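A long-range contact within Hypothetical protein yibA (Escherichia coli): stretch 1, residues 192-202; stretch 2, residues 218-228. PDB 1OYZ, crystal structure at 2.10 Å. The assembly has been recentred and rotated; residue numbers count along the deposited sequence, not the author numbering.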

# COMPACT_ATOMS: atom_id res chain seq x y z
N ASP A 192 5.90 9.25 19.62
CA ASP A 192 5.53 10.00 18.43
C ASP A 192 4.39 9.40 17.62
O ASP A 192 3.51 10.12 17.14
CB ASP A 192 6.75 10.19 17.53
CG ASP A 192 7.85 11.01 18.19
OD1 ASP A 192 8.48 10.55 19.18
OD2 ASP A 192 8.08 12.13 17.70
N ILE A 193 4.41 8.09 17.44
CA ILE A 193 3.38 7.43 16.67
C ILE A 193 2.08 7.47 17.46
O ILE A 193 1.02 7.74 16.92
CB ILE A 193 3.79 5.97 16.31
CG1 ILE A 193 3.96 5.13 17.56
CG2 ILE A 193 5.10 5.98 15.54
CD1 ILE A 193 2.65 4.48 18.03
N ARG A 194 2.15 7.22 18.76
CA ARG A 194 0.93 7.29 19.52
C ARG A 194 0.32 8.68 19.42
O ARG A 194 -0.87 8.83 19.11
CB ARG A 194 1.18 6.91 20.96
CG ARG A 194 1.24 5.44 21.10
CD ARG A 194 1.41 5.06 22.52
NE ARG A 194 1.81 3.66 22.61
CZ ARG A 194 1.74 2.96 23.73
NH1 ARG A 194 1.28 3.52 24.84
NH2 ARG A 194 2.13 1.69 23.73
N ASP A 195 1.13 9.71 19.63
CA ASP A 195 0.60 11.06 19.55
C ASP A 195 0.04 11.33 18.15
O ASP A 195 -0.98 12.00 18.02
CB ASP A 195 1.66 12.11 19.95
CG ASP A 195 2.16 11.92 21.40
OD1 ASP A 195 1.38 11.42 22.23
OD2 ASP A 195 3.33 12.27 21.70
N CYS A 196 0.68 10.82 17.10
CA CYS A 196 0.12 11.10 15.77
C CYS A 196 -1.21 10.36 15.64
O CYS A 196 -2.14 10.89 15.06
CB CYS A 196 1.07 10.68 14.64
SG CYS A 196 2.54 11.78 14.45
N PHE A 197 -1.31 9.15 16.20
CA PHE A 197 -2.56 8.44 16.11
C PHE A 197 -3.68 9.19 16.87
O PHE A 197 -4.78 9.33 16.33
CB PHE A 197 -2.41 7.00 16.62
CG PHE A 197 -1.80 6.06 15.60
CD1 PHE A 197 -1.28 6.54 14.41
CD2 PHE A 197 -1.76 4.70 15.84
CE1 PHE A 197 -0.73 5.67 13.45
CE2 PHE A 197 -1.21 3.82 14.90
CZ PHE A 197 -0.69 4.31 13.70
N VAL A 198 -3.40 9.68 18.09
CA VAL A 198 -4.41 10.42 18.86
C VAL A 198 -4.95 11.58 18.00
O VAL A 198 -6.16 11.78 17.90
CB VAL A 198 -3.80 10.97 20.22
CG1 VAL A 198 -4.75 11.96 20.88
CG2 VAL A 198 -3.48 9.81 21.17
N GLU A 199 -4.05 12.29 17.32
CA GLU A 199 -4.46 13.39 16.47
C GLU A 199 -5.29 12.89 15.32
O GLU A 199 -6.21 13.57 14.85
CB GLU A 199 -3.25 14.15 15.92
CG GLU A 199 -2.38 14.75 17.01
CD GLU A 199 -3.16 15.72 17.90
OE1 GLU A 199 -2.75 15.95 19.06
OE2 GLU A 199 -4.18 16.25 17.42
N MSE A 200 -4.96 11.71 14.83
CA MSE A 200 -5.71 11.16 13.70
C MSE A 200 -7.14 10.79 14.09
O MSE A 200 -8.01 10.61 13.23
CB MSE A 200 -4.94 9.98 13.09
CG MSE A 200 -3.69 10.48 12.43
SE MSE A 200 -2.33 9.19 11.98
CE MSE A 200 -2.43 9.47 10.04
N LEU A 201 -7.39 10.69 15.39
CA LEU A 201 -8.76 10.42 15.82
C LEU A 201 -9.65 11.51 15.25
O LEU A 201 -10.83 11.28 15.02
CB LEU A 201 -8.87 10.39 17.33
CG LEU A 201 -8.14 9.16 17.85
CD1 LEU A 201 -8.30 9.05 19.37
CD2 LEU A 201 -8.71 7.92 17.15
N GLN A 202 -9.08 12.69 15.01
CA GLN A 202 -9.85 13.80 14.42
C GLN A 202 -9.64 13.95 12.90
O GLN A 202 -10.05 14.96 12.33
CB GLN A 202 -9.48 15.15 15.07
CG GLN A 202 -9.17 15.09 16.57
CD GLN A 202 -10.37 14.70 17.39
OE1 GLN A 202 -10.24 14.21 18.52
NE2 GLN A 202 -11.55 14.91 16.84
N TYR A 218 -4.64 -1.43 20.05
CA TYR A 218 -3.67 -2.50 20.21
C TYR A 218 -2.58 -2.06 21.19
O TYR A 218 -2.08 -2.86 21.99
CB TYR A 218 -3.08 -2.92 18.86
CG TYR A 218 -3.97 -3.92 18.13
CD1 TYR A 218 -5.26 -3.55 17.69
CD2 TYR A 218 -3.56 -5.24 17.94
CE1 TYR A 218 -6.11 -4.49 17.08
CE2 TYR A 218 -4.41 -6.18 17.33
CZ TYR A 218 -5.68 -5.80 16.91
OH TYR A 218 -6.52 -6.74 16.34
N ARG A 219 -2.24 -0.78 21.14
CA ARG A 219 -1.23 -0.20 22.03
C ARG A 219 -1.79 0.05 23.44
O ARG A 219 -1.07 0.57 24.29
CB ARG A 219 -0.74 1.14 21.46
CG ARG A 219 -0.38 1.14 19.97
CD ARG A 219 0.98 0.52 19.72
NE ARG A 219 1.18 0.07 18.34
CZ ARG A 219 1.14 0.85 17.26
NH1 ARG A 219 0.90 2.15 17.38
NH2 ARG A 219 1.36 0.32 16.05
N LYS A 220 -3.06 -0.26 23.70
CA LYS A 220 -3.64 -0.07 25.04
C LYS A 220 -3.57 1.40 25.53
O LYS A 220 -3.43 1.67 26.72
CB LYS A 220 -2.88 -0.94 26.04
CG LYS A 220 -2.65 -2.39 25.58
CD LYS A 220 -3.78 -3.32 26.03
CE LYS A 220 -3.69 -4.71 25.39
NZ LYS A 220 -4.02 -4.66 23.92
N ASP A 221 -3.67 2.34 24.61
CA ASP A 221 -3.60 3.76 24.93
C ASP A 221 -5.02 4.29 25.17
O ASP A 221 -5.81 4.43 24.24
CB ASP A 221 -2.89 4.47 23.77
CG ASP A 221 -2.50 5.90 24.09
OD1 ASP A 221 -1.40 6.31 23.64
OD2 ASP A 221 -3.30 6.61 24.74
N LYS A 222 -5.32 4.60 26.43
CA LYS A 222 -6.64 5.06 26.80
C LYS A 222 -7.10 6.36 26.20
O LYS A 222 -8.27 6.71 26.31
CB LYS A 222 -6.75 5.04 28.33
CG LYS A 222 -6.84 3.60 28.81
CD LYS A 222 -6.35 3.35 30.24
CE LYS A 222 -6.68 1.93 30.66
NZ LYS A 222 -6.15 1.64 32.00
N ARG A 223 -6.23 7.09 25.51
CA ARG A 223 -6.73 8.30 24.89
C ARG A 223 -7.73 7.98 23.76
O ARG A 223 -8.40 8.88 23.24
CB ARG A 223 -5.59 9.19 24.40
CG ARG A 223 -4.82 9.82 25.57
CD ARG A 223 -3.39 9.36 25.59
NE ARG A 223 -2.63 9.96 24.51
CZ ARG A 223 -1.44 9.53 24.09
NH1 ARG A 223 -0.87 8.48 24.67
NH2 ARG A 223 -0.81 10.16 23.12
N VAL A 224 -7.89 6.71 23.39
CA VAL A 224 -8.86 6.41 22.32
C VAL A 224 -10.28 6.23 22.89
O VAL A 224 -11.26 6.30 22.17
CB VAL A 224 -8.45 5.11 21.51
CG1 VAL A 224 -8.85 3.84 22.28
CG2 VAL A 224 -9.06 5.13 20.10
N LEU A 225 -10.38 6.00 24.19
CA LEU A 225 -11.68 5.76 24.83
C LEU A 225 -12.89 6.57 24.39
O LEU A 225 -13.95 6.03 24.02
CB LEU A 225 -11.58 5.91 26.34
CG LEU A 225 -11.40 4.62 27.13
CD1 LEU A 225 -12.43 3.58 26.71
CD2 LEU A 225 -9.99 4.10 26.90
N SER A 226 -12.75 7.88 24.45
CA SER A 226 -13.89 8.73 24.09
C SER A 226 -14.43 8.47 22.67
O SER A 226 -15.63 8.29 22.48
CB SER A 226 -13.49 10.20 24.24
OG SER A 226 -14.66 11.00 24.28
N VAL A 227 -13.55 8.45 21.68
CA VAL A 227 -14.01 8.23 20.30
C VAL A 227 -14.51 6.80 20.17
O VAL A 227 -15.52 6.54 19.53
CB VAL A 227 -12.86 8.51 19.28
CG1 VAL A 227 -11.58 7.86 19.78
CG2 VAL A 227 -13.22 7.96 17.90
N LEU A 228 -13.82 5.88 20.80
CA LEU A 228 -14.24 4.50 20.72
C LEU A 228 -15.69 4.39 21.22
O LEU A 228 -16.56 3.81 20.54
CB LEU A 228 -13.29 3.64 21.56
CG LEU A 228 -13.22 2.15 21.24
CD1 LEU A 228 -13.11 1.92 19.73
CD2 LEU A 228 -12.04 1.54 21.97
O HOH W 1 -0.04 2.70 26.82

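How do the two backbones lie against each other? Residues 192-200 are helical, while the second stretch leaves one helix at Lys220, whose positive phi belongs to a Schellman motif, and is helical again by 225-228. The nearest CA pairs, Arg194 CA to Asp221 CA at 7.9 Å, Val198 CA to Arg223 CA at 6.8 Å and Leu201 CA to Val227 CA at 7.2 Å, advance in the same direction along both chains. These separations leave room for side chains between the backbones, and no direct hydrogen bond crosses from one stretch to the other. Within the helix, backbone groups satisfy one another, as where Val198 N donates to Arg194 O at 2.9 Å.

What, then, carries the polar part of the contact? Its direct ionic link is the salt bridge from Asp195 OD1 to Arg223 NH2, at 2.7 Å. The carboxylate oxygen lies at the edge of the guanidinium, near its plane, where the N-H groups point. Arg223 is also tied within its own stretch: its NH1 forms a salt bridge with Asp221 OD1 at 2.5 Å. One cation thus joins an acid on the helix to an acid on the turn. The other oxygen of Asp195, OD2, finds its hydrogen bond with a residue just beyond the stretches.

How is Arg194 satisfied if it makes no direct bond across? Its NE and NH2 are hydrogen-bonded elsewhere in the structure, and its NH1 donates to water 1 at 2.5 Å. That water in turn donates a weak bond to Arg219 O at 3.5 Å, so the bridge is firm at Arg194 NH1 and weak at the carbonyl oxygen of Arg219. Arg219 O lies over one face of the guanidinium, and its direct approach to Arg194 NH2, 3.4 Å, has too poor an angle for a hydrogen bond. Asp221 OD1 is 4.1 Å from Arg194 NH1, beyond salt-bridge range, although the opposite charges can still attract.

Where do the apolar surfaces meet? Leu201 points toward the second stretch, and its CD1 packs 3.5 Å from Val227 CG1 and 4.1 Å from Val224 CG2, burying hydrocarbon where no polar partner is required. Elsewhere hydrocarbon meets arginine: Val198 CG2 lies 3.3 Å from Arg223 NH2, while Arg219 NH1 comes within 3.0 Å of Ile193 CD1 and 3.7 Å of Phe197 CE2. The Ile193 methyl CD1 is a tight neighbour and cannot accept a hydrogen bond; Arg219 NH1 makes no hydrogen bond to the other stretch. Altogether the two stretches bury 538 Å², summed over both sides.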